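Local coordinates for protein extracellular ligand-binding receptor (Rhodopseudomonas palustris, PDB 3SG0) that probably serves as the solute-binding component of a transport system, capturing small aromatic acids such as benzoylformate, at residues 171-176 against 193-198. Residues are numbered along the deposited sequence; the frame is centred on the assembly and turned at random.
Sequences YGEGYY and HEVYAR. With 173 (benzoyl-formic acid), chain B.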
loop_
_atom_site.group_PDB
_atom_site.type_symbol
_atom_site.label_atom_id
_atom_site.label_comp_id
_atom_site.label_asym_id
_atom_site.label_seq_id
_atom_site.Cartn_x
_atom_site.Cartn_y
_atom_site.Cartn_z
ATOM N N TYR A 171 -1.101 -6.630 8.839
ATOM C CA TYR A 171 -1.756 -5.429 8.322
ATOM C C TYR A 171 -2.900 -5.002 9.239
ATOM O O TYR A 171 -2.946 -3.864 9.717
ATOM C CB TYR A 171 -2.280 -5.648 6.904
ATOM C CG TYR A 171 -3.050 -4.456 6.373
ATOM C CD1 TYR A 171 -2.384 -3.313 5.940
ATOM C CD2 TYR A 171 -4.438 -4.467 6.318
ATOM C CE1 TYR A 171 -3.078 -2.225 5.468
ATOM C CE2 TYR A 171 -5.144 -3.376 5.850
ATOM C CZ TYR A 171 -4.453 -2.257 5.421
ATOM O OH TYR A 171 -5.112 -1.149 4.932
ATOM N N GLY A 172 -3.832 -5.913 9.495
ATOM C CA GLY A 172 -4.946 -5.592 10.367
ATOM C C GLY A 172 -4.469 -5.195 11.747
ATOM O O GLY A 172 -4.899 -4.185 12.305
ATOM N N GLU A 173 -3.568 -5.988 12.310
ATOM C CA GLU A 173 -3.120 -5.744 13.678
ATOM C C GLU A 173 -2.355 -4.431 13.838
ATOM O O GLU A 173 -2.340 -3.852 14.922
ATOM C CB GLU A 173 -2.312 -6.931 14.210
ATOM C CG GLU A 173 -3.176 -8.156 14.484
ATOM C CD GLU A 173 -4.222 -7.893 15.558
ATOM O OE1 GLU A 173 -3.843 -7.748 16.739
ATOM O OE2 GLU A 173 -5.420 -7.814 15.229
ATOM N N GLY A 174 -1.738 -3.947 12.768
ATOM C CA GLY A 174 -1.099 -2.646 12.821
ATOM C C GLY A 174 -2.102 -1.529 13.062
ATOM O O GLY A 174 -1.794 -0.550 13.750
ATOM N N TYR A 175 -3.305 -1.660 12.504
ATOM C CA TYR A 175 -4.378 -0.714 12.786
ATOM C C TYR A 175 -4.892 -0.871 14.205
ATOM O O TYR A 175 -5.010 0.110 14.946
ATOM C CB TYR A 175 -5.523 -0.816 11.751
ATOM C CG TYR A 175 -5.165 -0.035 10.526
ATOM C CD1 TYR A 175 -5.405 1.331 10.460
ATOM C CD2 TYR A 175 -4.506 -0.637 9.467
ATOM C CE1 TYR A 175 -5.011 2.075 9.357
ATOM C CE2 TYR A 175 -4.119 0.096 8.357
ATOM C CZ TYR A 175 -4.372 1.451 8.310
ATOM O OH TYR A 175 -3.954 2.197 7.229
ATOM N N TYR A 176 -5.194 -2.099 14.600
ATOM C CA TYR A 176 -5.738 -2.306 15.929
ATOM C C TYR A 176 -4.803 -1.764 17.006
ATOM O O TYR A 176 -5.235 -1.068 17.937
ATOM C CB TYR A 176 -6.020 -3.778 16.204
ATOM C CG TYR A 176 -6.616 -3.955 17.574
ATOM C CD1 TYR A 176 -7.961 -3.704 17.793
ATOM C CD2 TYR A 176 -5.825 -4.298 18.664
ATOM C CE1 TYR A 176 -8.518 -3.832 19.051
ATOM C CE2 TYR A 176 -6.376 -4.431 19.929
ATOM C CZ TYR A 176 -7.719 -4.192 20.109
ATOM O OH TYR A 176 -8.272 -4.321 21.366
ATOM N N HIS A 193 -12.381 -6.593 19.487
ATOM C CA HIS A 193 -11.196 -6.872 18.696
ATOM C C HIS A 193 -11.490 -8.122 17.870
ATOM O O HIS A 193 -10.929 -9.191 18.115
ATOM C CB HIS A 193 -9.979 -7.089 19.600
ATOM C CG HIS A 193 -8.699 -7.317 18.853
ATOM N ND1 HIS A 193 -7.519 -7.641 19.487
ATOM C CD2 HIS A 193 -8.409 -7.260 17.531
ATOM C CE1 HIS A 193 -6.559 -7.779 18.589
ATOM N NE2 HIS A 193 -7.076 -7.561 17.393
ATOM N N GLU A 194 -12.396 -7.990 16.905
ATOM C CA GLU A 194 -12.760 -9.119 16.054
ATOM C C GLU A 194 -11.809 -9.185 14.878
ATOM O O GLU A 194 -11.322 -8.150 14.395
ATOM C CB GLU A 194 -14.200 -8.992 15.562
ATOM C CG GLU A 194 -15.235 -9.090 16.674
ATOM C CD GLU A 194 -15.166 -10.406 17.420
ATOM O OE1 GLU A 194 -15.208 -11.469 16.774
ATOM O OE2 GLU A 194 -15.065 -10.382 18.665
ATOM N N VAL A 195 -11.557 -10.399 14.404
ATOM C CA VAL A 195 -10.677 -10.597 13.267
ATOM C C VAL A 195 -11.269 -11.602 12.282
ATOM O O VAL A 195 -12.152 -12.391 12.630
ATOM C CB VAL A 195 -9.260 -11.057 13.705
ATOM C CG1 VAL A 195 -8.591 -10.000 14.584
ATOM C CG2 VAL A 195 -9.306 -12.408 14.403
ATOM N N TYR A 196 -10.776 -11.561 11.049
ATOM C CA TYR A 196 -11.127 -12.547 10.045
ATOM C C TYR A 196 -9.969 -12.735 9.096
ATOM O O TYR A 196 -9.086 -11.875 9.002
ATOM C CB TYR A 196 -12.412 -12.184 9.298
ATOM C CG TYR A 196 -12.371 -11.062 8.274
ATOM C CD1 TYR A 196 -12.651 -11.319 6.932
ATOM C CD2 TYR A 196 -12.158 -9.742 8.657
ATOM C CE1 TYR A 196 -12.679 -10.302 5.990
ATOM C CE2 TYR A 196 -12.181 -8.716 7.721
ATOM C CZ TYR A 196 -12.449 -9.003 6.393
ATOM O OH TYR A 196 -12.488 -7.968 5.473
ATOM N N ALA A 197 -9.963 -13.875 8.410
ATOM C CA ALA A 197 -8.943 -14.166 7.420
ATOM C C ALA A 197 -9.403 -13.679 6.052
ATOM O O ALA A 197 -10.597 -13.636 5.766
ATOM C CB ALA A 197 -8.628 -15.644 7.395
ATOM N N ARG A 198 -8.450 -13.296 5.208
ATOM C CA ARG A 198 -8.789 -12.578 3.977
ATOM C C ARG A 198 -9.780 -13.308 3.073
ATOM O O ARG A 198 -10.621 -12.666 2.437
ATOM C CB ARG A 198 -7.530 -12.185 3.190
ATOM C CG ARG A 198 -6.540 -11.348 3.980
ATOM C CD ARG A 198 -5.617 -10.515 3.071
ATOM N NE ARG A 198 -4.633 -9.802 3.880
ATOM C CZ ARG A 198 -4.064 -8.640 3.574
ATOM N NH1 ARG A 198 -4.347 -8.004 2.441
ATOM N NH2 ARG A 198 -3.203 -8.112 4.430
HETATM O O1B 173 B . -0.263 -4.277 3.271
HETATM C C1 173 B . -1.226 -4.959 3.042
HETATM O O1A 173 B . -1.365 -6.262 3.505
HETATM C C2 173 B . -2.459 -4.353 2.428
HETATM O O2 173 B . -3.497 -4.945 2.442
HETATM C C1G 173 B . -2.305 -3.025 1.754
HETATM C C2D 173 B . -1.118 -2.799 0.824
HETATM C C2E 173 B . -0.931 -1.453 0.154
HETATM C C3 173 B . -1.933 -0.336 0.436
HETATM C C1E 173 B . -3.120 -0.593 1.385
HETATM C C1D 173 B . -3.322 -1.939 2.048
HETATM O O HOH W 1 -7.340 -6.928 22.338
#
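The rings of Y176 and H193 lie face to face, centroids 3.5 Å apart and planes only 6° from parallel, joining helix 170-186 to the edge strand 189-196 within one beta-alpha-beta unit of a periplasmic-binding-protein fold. This is the tightly packed part: CE2 of Y176 sits 3.4 Å from ND1 of H193. CG of H193 stands anti to the backbone N (chi1 -177°), and the ring beyond it turns its NE2 edge toward E173. NE2 donates a nearly straight 2.7 Å bond to the syn lone pair of OE2; E173 suits the place as an anionic acceptor, its carboxylate nearly coplanar with the imidazole. Beyond it, V195 offers just CG1 to OE2. On the looser solvent side, where all three residues are partly exposed, a water joins Y176 OH and H193 ND1, so tyrosine supplies both a flat face and a hydroxyl. An alanine in place of Y176 would probably leave the imidazole without its stacking partner and freer to tilt away from E173. At the pocket end the segments meet more sparsely, CB of Y171 being 3.6 Å from NH2 of R198. The keto acid end of benzoylformate lies over one face of the Y171 ring, O2 above its centre; T246 ties the tyrosine OH. R198, which D169 also salt-bridges, meets the ligand at its guanidinium edge, donating from NH2 to O1A (2.8 Å) and NH1 to O2. Gripping carboxylate and keto oxygens together is consistent with a site suited to alpha-keto acids.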